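Local structure of ABC transporter, substrate binding protein (Aeropyrum pernix, 3EAF) at residues L112-T126 and I339-V352. The protein probably captures a small solute outside the archaeal cell and delivers it to an ABC-type importer, and carries a bound magnesium ion. Numbering follows the deposited sequence.
Sequences LVKPFNFYPAPDYST and IDYEPGFHLAYRKV. With MG (magnesium ion), chain C.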
loop_
_atom_site.group_PDB
_atom_site.type_symbol
_atom_site.label_atom_id
_atom_site.label_comp_id
_atom_site.label_asym_id
_atom_site.label_seq_id
_atom_site.Cartn_x
_atom_site.Cartn_y
_atom_site.Cartn_z
ATOM N N LEU A 112 5.386 7.099 -10.102
ATOM C CA LEU A 112 6.803 6.757 -10.265
ATOM C C LEU A 112 7.636 7.813 -10.987
ATOM O O LEU A 112 8.824 7.957 -10.703
ATOM C CB LEU A 112 6.952 5.389 -10.956
ATOM C CG LEU A 112 6.379 4.171 -10.219
ATOM C CD1 LEU A 112 6.321 2.954 -11.116
ATOM C CD2 LEU A 112 7.158 3.863 -8.947
ATOM N N VAL A 113 7.008 8.553 -11.903
ATOM C CA VAL A 113 7.692 9.579 -12.693
ATOM C C VAL A 113 7.541 10.992 -12.102
ATOM O O VAL A 113 8.043 11.972 -12.668
ATOM C CB VAL A 113 7.225 9.576 -14.180
ATOM C CG1 VAL A 113 7.670 8.305 -14.873
ATOM C CG2 VAL A 113 5.704 9.763 -14.284
ATOM N N LYS A 114 6.859 11.083 -10.961
ATOM C CA LYS A 114 6.636 12.368 -10.294
ATOM C C LYS A 114 7.748 12.576 -9.271
ATOM O O LYS A 114 7.928 11.746 -8.384
ATOM C CB LYS A 114 5.254 12.409 -9.630
ATOM C CG LYS A 114 4.078 12.096 -10.563
ATOM C CD LYS A 114 3.886 13.184 -11.607
ATOM C CE LYS A 114 2.652 12.926 -12.457
ATOM N NZ LYS A 114 2.611 13.810 -13.655
ATOM N N PRO A 115 8.518 13.672 -9.410
ATOM C CA PRO A 115 9.783 13.799 -8.674
ATOM C C PRO A 115 9.697 13.755 -7.143
ATOM O O PRO A 115 10.658 13.358 -6.509
ATOM C CB PRO A 115 10.333 15.155 -9.145
ATOM C CG PRO A 115 9.662 15.386 -10.483
ATOM C CD PRO A 115 8.273 14.843 -10.272
ATOM N N PHE A 116 8.578 14.161 -6.551
ATOM C CA PHE A 116 8.499 14.234 -5.087
ATOM C C PHE A 116 7.662 13.133 -4.439
ATOM O O PHE A 116 7.481 13.136 -3.221
ATOM C CB PHE A 116 8.054 15.633 -4.624
ATOM C CG PHE A 116 9.169 16.639 -4.625
ATOM C CD1 PHE A 116 9.851 16.943 -3.444
ATOM C CD2 PHE A 116 9.574 17.255 -5.813
ATOM C CE1 PHE A 116 10.902 17.868 -3.442
ATOM C CE2 PHE A 116 10.620 18.186 -5.821
ATOM C CZ PHE A 116 11.290 18.487 -4.628
ATOM N N ASN A 117 7.182 12.184 -5.249
ATOM C CA ASN A 117 6.383 11.069 -4.739
ATOM C C ASN A 117 7.183 9.782 -4.546
ATOM O O ASN A 117 7.909 9.343 -5.446
ATOM C CB ASN A 117 5.164 10.818 -5.631
ATOM C CG ASN A 117 4.149 11.953 -5.564
ATOM O OD1 ASN A 117 3.217 11.932 -4.750
ATOM N ND2 ASN A 117 4.339 12.957 -6.398
ATOM N N PHE A 118 7.044 9.193 -3.357
ATOM C CA PHE A 118 7.752 7.969 -2.981
ATOM C C PHE A 118 6.801 7.058 -2.204
ATOM O O PHE A 118 5.859 7.523 -1.567
ATOM C CB PHE A 118 8.962 8.280 -2.087
ATOM C CG PHE A 118 10.015 9.138 -2.735
ATOM C CD1 PHE A 118 11.118 8.557 -3.360
ATOM C CD2 PHE A 118 9.929 10.531 -2.688
ATOM C CE1 PHE A 118 12.105 9.347 -3.953
ATOM C CE2 PHE A 118 10.914 11.333 -3.273
ATOM C CZ PHE A 118 12.008 10.742 -3.901
ATOM N N TYR A 119 7.050 5.757 -2.267
ATOM C CA TYR A 119 6.400 4.802 -1.365
ATOM C C TYR A 119 7.293 3.574 -1.260
ATOM O O TYR A 119 7.921 3.197 -2.245
ATOM C CB TYR A 119 4.968 4.447 -1.811
ATOM C CG TYR A 119 4.789 4.183 -3.295
ATOM C CD1 TYR A 119 5.046 2.918 -3.836
ATOM C CD2 TYR A 119 4.338 5.188 -4.157
ATOM C CE1 TYR A 119 4.895 2.668 -5.198
ATOM C CE2 TYR A 119 4.177 4.942 -5.526
ATOM C CZ TYR A 119 4.456 3.681 -6.035
ATOM O OH TYR A 119 4.286 3.431 -7.381
ATOM N N PRO A 120 7.364 2.954 -0.064
ATOM C CA PRO A 120 8.303 1.857 0.193
ATOM C C PRO A 120 7.793 0.478 -0.258
ATOM O O PRO A 120 7.878 -0.499 0.496
ATOM C CB PRO A 120 8.453 1.904 1.714
ATOM C CG PRO A 120 7.105 2.313 2.185
ATOM C CD PRO A 120 6.552 3.259 1.132
ATOM N N ALA A 121 7.269 0.408 -1.479
ATOM C CA ALA A 121 6.702 -0.826 -2.013
ATOM C C ALA A 121 6.757 -0.773 -3.543
ATOM O O ALA A 121 6.924 0.306 -4.114
ATOM C CB ALA A 121 5.250 -1.008 -1.527
ATOM N N PRO A 122 6.620 -1.934 -4.213
ATOM C CA PRO A 122 6.441 -1.857 -5.666
ATOM C C PRO A 122 5.120 -1.160 -5.978
ATOM O O PRO A 122 4.228 -1.137 -5.139
ATOM C CB PRO A 122 6.372 -3.327 -6.102
ATOM C CG PRO A 122 6.916 -4.126 -4.944
ATOM C CD PRO A 122 6.577 -3.321 -3.721
ATOM N N ASP A 123 4.992 -0.608 -7.176
ATOM C CA ASP A 123 3.726 -0.024 -7.588
ATOM C C ASP A 123 2.657 -1.116 -7.651
ATOM O O ASP A 123 2.986 -2.299 -7.729
ATOM C CB ASP A 123 3.879 0.613 -8.958
ATOM C CG ASP A 123 4.205 -0.407 -10.014
ATOM O OD1 ASP A 123 3.278 -0.835 -10.728
ATOM O OD2 ASP A 123 5.377 -0.813 -10.088
ATOM N N TYR A 124 1.388 -0.707 -7.639
ATOM C CA TYR A 124 0.238 -1.620 -7.691
ATOM C C TYR A 124 0.250 -2.631 -8.840
ATOM O O TYR A 124 -0.235 -3.753 -8.693
ATOM C CB TYR A 124 -1.057 -0.817 -7.800
ATOM C CG TYR A 124 -1.577 -0.214 -6.514
ATOM C CD1 TYR A 124 -2.128 1.063 -6.513
ATOM C CD2 TYR A 124 -1.543 -0.925 -5.307
ATOM C CE1 TYR A 124 -2.634 1.634 -5.346
ATOM C CE2 TYR A 124 -2.048 -0.359 -4.124
ATOM C CZ TYR A 124 -2.588 0.921 -4.159
ATOM O OH TYR A 124 -3.086 1.499 -3.013
ATOM N N SER A 125 0.768 -2.219 -9.990
ATOM C CA SER A 125 0.759 -3.064 -11.186
ATOM C C SER A 125 1.786 -4.199 -11.076
ATOM O O SER A 125 1.449 -5.366 -11.294
ATOM C CB SER A 125 0.984 -2.212 -12.440
ATOM O OG SER A 125 0.078 -1.118 -12.480
ATOM N N THR A 126 3.023 -3.847 -10.717
ATOM C CA THR A 126 4.086 -4.817 -10.425
ATOM C C THR A 126 3.683 -5.780 -9.316
ATOM O O THR A 126 3.953 -6.980 -9.410
ATOM C CB THR A 126 5.387 -4.105 -10.009
ATOM O OG1 THR A 126 5.757 -3.163 -11.025
ATOM C CG2 THR A 126 6.519 -5.108 -9.796
ATOM N N ILE A 339 15.090 -0.945 -0.480
ATOM C CA ILE A 339 14.494 0.182 -1.185
ATOM C C ILE A 339 15.555 1.044 -1.856
ATOM O O ILE A 339 16.498 1.495 -1.213
ATOM C CB ILE A 339 13.688 1.063 -0.200
ATOM C CG1 ILE A 339 12.461 0.307 0.314
ATOM C CG2 ILE A 339 13.272 2.379 -0.857
ATOM C CD1 ILE A 339 12.045 0.720 1.717
ATOM N N ASP A 340 15.368 1.289 -3.151
ATOM C CA ASP A 340 16.291 2.086 -3.934
ATOM C C ASP A 340 15.512 2.801 -5.041
ATOM O O ASP A 340 14.807 2.157 -5.821
ATOM C CB ASP A 340 17.373 1.173 -4.520
ATOM C CG ASP A 340 18.574 1.936 -5.053
ATOM O OD1 ASP A 340 18.606 3.189 -4.971
ATOM O OD2 ASP A 340 19.496 1.262 -5.566
ATOM N N TYR A 341 15.641 4.126 -5.093
ATOM C CA TYR A 341 14.884 4.959 -6.027
ATOM C C TYR A 341 15.760 5.609 -7.100
ATOM O O TYR A 341 16.792 6.203 -6.800
ATOM C CB TYR A 341 14.135 6.073 -5.285
ATOM C CG TYR A 341 13.131 5.607 -4.266
ATOM C CD1 TYR A 341 11.959 4.953 -4.655
ATOM C CD2 TYR A 341 13.336 5.846 -2.906
ATOM C CE1 TYR A 341 11.021 4.543 -3.713
ATOM C CE2 TYR A 341 12.412 5.439 -1.965
ATOM C CZ TYR A 341 11.260 4.786 -2.367
ATOM O OH TYR A 341 10.346 4.381 -1.416
ATOM N N GLU A 342 15.306 5.518 -8.345
ATOM C CA GLU A 342 15.965 6.151 -9.473
ATOM C C GLU A 342 15.339 7.518 -9.751
ATOM O O GLU A 342 14.109 7.632 -9.782
ATOM C CB GLU A 342 15.812 5.243 -10.702
ATOM C CG GLU A 342 16.272 5.845 -12.007
ATOM C CD GLU A 342 16.148 4.892 -13.181
ATOM O OE1 GLU A 342 16.009 3.668 -12.958
ATOM O OE2 GLU A 342 16.186 5.378 -14.331
ATOM N N PRO A 343 16.172 8.560 -9.971
ATOM C CA PRO A 343 15.607 9.834 -10.426
ATOM C C PRO A 343 14.808 9.617 -11.714
ATOM O O PRO A 343 15.301 8.980 -12.637
ATOM C CB PRO A 343 16.847 10.698 -10.688
ATOM C CG PRO A 343 17.910 10.108 -9.811
ATOM C CD PRO A 343 17.639 8.628 -9.822
ATOM N N GLY A 344 13.568 10.099 -11.745
ATOM C CA GLY A 344 12.674 9.880 -12.894
ATOM C C GLY A 344 11.859 8.591 -12.856
ATOM O O GLY A 344 10.937 8.422 -13.649
ATOM N N PHE A 345 12.195 7.676 -11.945
ATOM C CA PHE A 345 11.516 6.379 -11.855
ATOM C C PHE A 345 11.661 5.794 -10.447
ATOM O O PHE A 345 12.546 4.974 -10.197
ATOM C CB PHE A 345 12.086 5.419 -12.908
ATOM C CG PHE A 345 11.206 4.222 -13.202
ATOM C CD1 PHE A 345 9.999 4.373 -13.882
ATOM C CD2 PHE A 345 11.597 2.948 -12.819
ATOM C CE1 PHE A 345 9.198 3.268 -14.166
ATOM C CE2 PHE A 345 10.798 1.838 -13.096
ATOM C CZ PHE A 345 9.600 2.002 -13.772
ATOM N N HIS A 346 10.792 6.218 -9.529
ATOM C CA HIS A 346 10.925 5.858 -8.104
ATOM C C HIS A 346 10.399 4.473 -7.737
ATOM O O HIS A 346 9.672 4.330 -6.746
ATOM C CB HIS A 346 10.252 6.905 -7.203
ATOM C CG HIS A 346 10.880 8.262 -7.264
ATOM N ND1 HIS A 346 10.205 9.408 -6.907
ATOM C CD2 HIS A 346 12.125 8.655 -7.622
ATOM C CE1 HIS A 346 11.001 10.452 -7.058
ATOM N NE2 HIS A 346 12.173 10.021 -7.493
ATOM N N LEU A 347 10.777 3.452 -8.508
ATOM C CA LEU A 347 10.383 2.068 -8.202
ATOM C C LEU A 347 11.277 1.464 -7.118
ATOM O O LEU A 347 12.452 1.182 -7.360
ATOM C CB LEU A 347 10.378 1.187 -9.462
ATOM C CG LEU A 347 9.865 -0.254 -9.307
ATOM C CD1 LEU A 347 8.399 -0.283 -8.847
ATOM C CD2 LEU A 347 10.042 -1.065 -10.595
ATOM N N ALA A 348 10.708 1.251 -5.932
ATOM C CA ALA A 348 11.497 0.881 -4.747
ATOM C C ALA A 348 12.114 -0.510 -4.856
ATOM O O ALA A 348 13.281 -0.708 -4.504
ATOM C CB ALA A 348 10.645 1.000 -3.479
ATOM N N TYR A 349 11.306 -1.458 -5.335
ATOM C CA TYR A 349 11.687 -2.858 -5.552
ATOM C C TYR A 349 10.508 -3.527 -6.245
ATOM O O TYR A 349 9.491 -2.871 -6.485
ATOM C CB TYR A 349 12.070 -3.576 -4.241
ATOM C CG TYR A 349 11.032 -3.528 -3.136
ATOM C CD1 TYR A 349 10.126 -4.575 -2.956
ATOM C CD2 TYR A 349 10.972 -2.449 -2.254
ATOM C CE1 TYR A 349 9.173 -4.540 -1.931
ATOM C CE2 TYR A 349 10.028 -2.400 -1.237
ATOM C CZ TYR A 349 9.130 -3.448 -1.083
ATOM O OH TYR A 349 8.190 -3.398 -0.081
ATOM N N ARG A 350 10.629 -4.810 -6.581
ATOM C CA ARG A 350 9.580 -5.474 -7.370
ATOM C C ARG A 350 8.863 -6.624 -6.659
ATOM O O ARG A 350 7.680 -6.870 -6.916
ATOM C CB ARG A 350 10.132 -5.978 -8.710
ATOM C CG ARG A 350 10.564 -4.883 -9.669
ATOM C CD ARG A 350 11.043 -5.443 -11.005
ATOM N NE ARG A 350 9.949 -5.766 -11.930
ATOM C CZ ARG A 350 9.648 -6.996 -12.357
ATOM N NH1 ARG A 350 10.344 -8.053 -11.939
ATOM N NH2 ARG A 350 8.645 -7.174 -13.214
ATOM N N LYS A 351 9.563 -7.339 -5.787
ATOM C CA LYS A 351 8.980 -8.562 -5.232
ATOM C C LYS A 351 8.015 -8.308 -4.070
ATOM O O LYS A 351 8.028 -7.242 -3.459
ATOM C CB LYS A 351 10.054 -9.593 -4.871
ATOM C CG LYS A 351 10.972 -9.224 -3.730
ATOM C CD LYS A 351 12.024 -10.328 -3.529
ATOM C CE LYS A 351 13.102 -10.290 -4.608
ATOM N NZ LYS A 351 14.248 -11.206 -4.269
ATOM N N VAL A 352 7.161 -9.295 -3.810
ATOM C CA VAL A 352 6.151 -9.217 -2.757
ATOM C C VAL A 352 6.052 -10.531 -2.003
ATOM O O VAL A 352 6.500 -11.567 -2.497
ATOM C CB VAL A 352 4.744 -8.870 -3.318
ATOM C CG1 VAL A 352 4.723 -7.460 -3.878
ATOM C CG2 VAL A 352 4.279 -9.901 -4.361
HETATM MG MG MG C . 18.653 5.632 -5.610
HETATM O O HOH W 1 7.739 5.169 -5.203
HETATM O O HOH W 2 8.103 2.239 -5.648
HETATM O O HOH W 3 7.482 -4.012 -12.992
HETATM O O HOH W 4 17.453 5.710 -3.642
HETATM O O HOH W 5 21.127 5.414 -5.262
HETATM O O HOH W 6 19.247 4.520 -7.846
#
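His346 lies flat on the ring of Phe118 in an offset stack, centroids 4.0 Å apart and planes 14° from parallel. With CG anti to the carbonyl carbon (chi1 -64°), the imidazole turns its edge to the carbonyls of Pro115 and Asn117: ND1 donates to Asn117 O at 2.7 Å, while NE2 is hydrogen-bonded to Glu325 OE2. His346 N gives a straight bond (167°) to Leu112 O, and Leu112 CD2 rests against His346 O at 3.4 Å. Phe118 also points an edge, CD1 first, at the face of Tyr341, completing an aromatic cluster; Tyr341 O binds magnesium with Asp340 OD1 and Glu325 O.

Pro122 sets CD over one face of the Tyr349 ring, 3.4 Å from CE1, and the hydroxyl of Tyr349 donates to Pro120 O at 3.0 Å. A leucine in place of Tyr349 would probably leave Pro120 O without this donor and Pro122 without its flat partner. Water 2 bridges Ala121 O, His346 O and Ala348 N. These crossover chains run side by side between the lobes, probably as part of the hinge; the Leu112, Asn117 and Pro120 carbonyls have donors, whereas Tyr349 O, covered by Pro122 CB and CG, has no polar partner in the model.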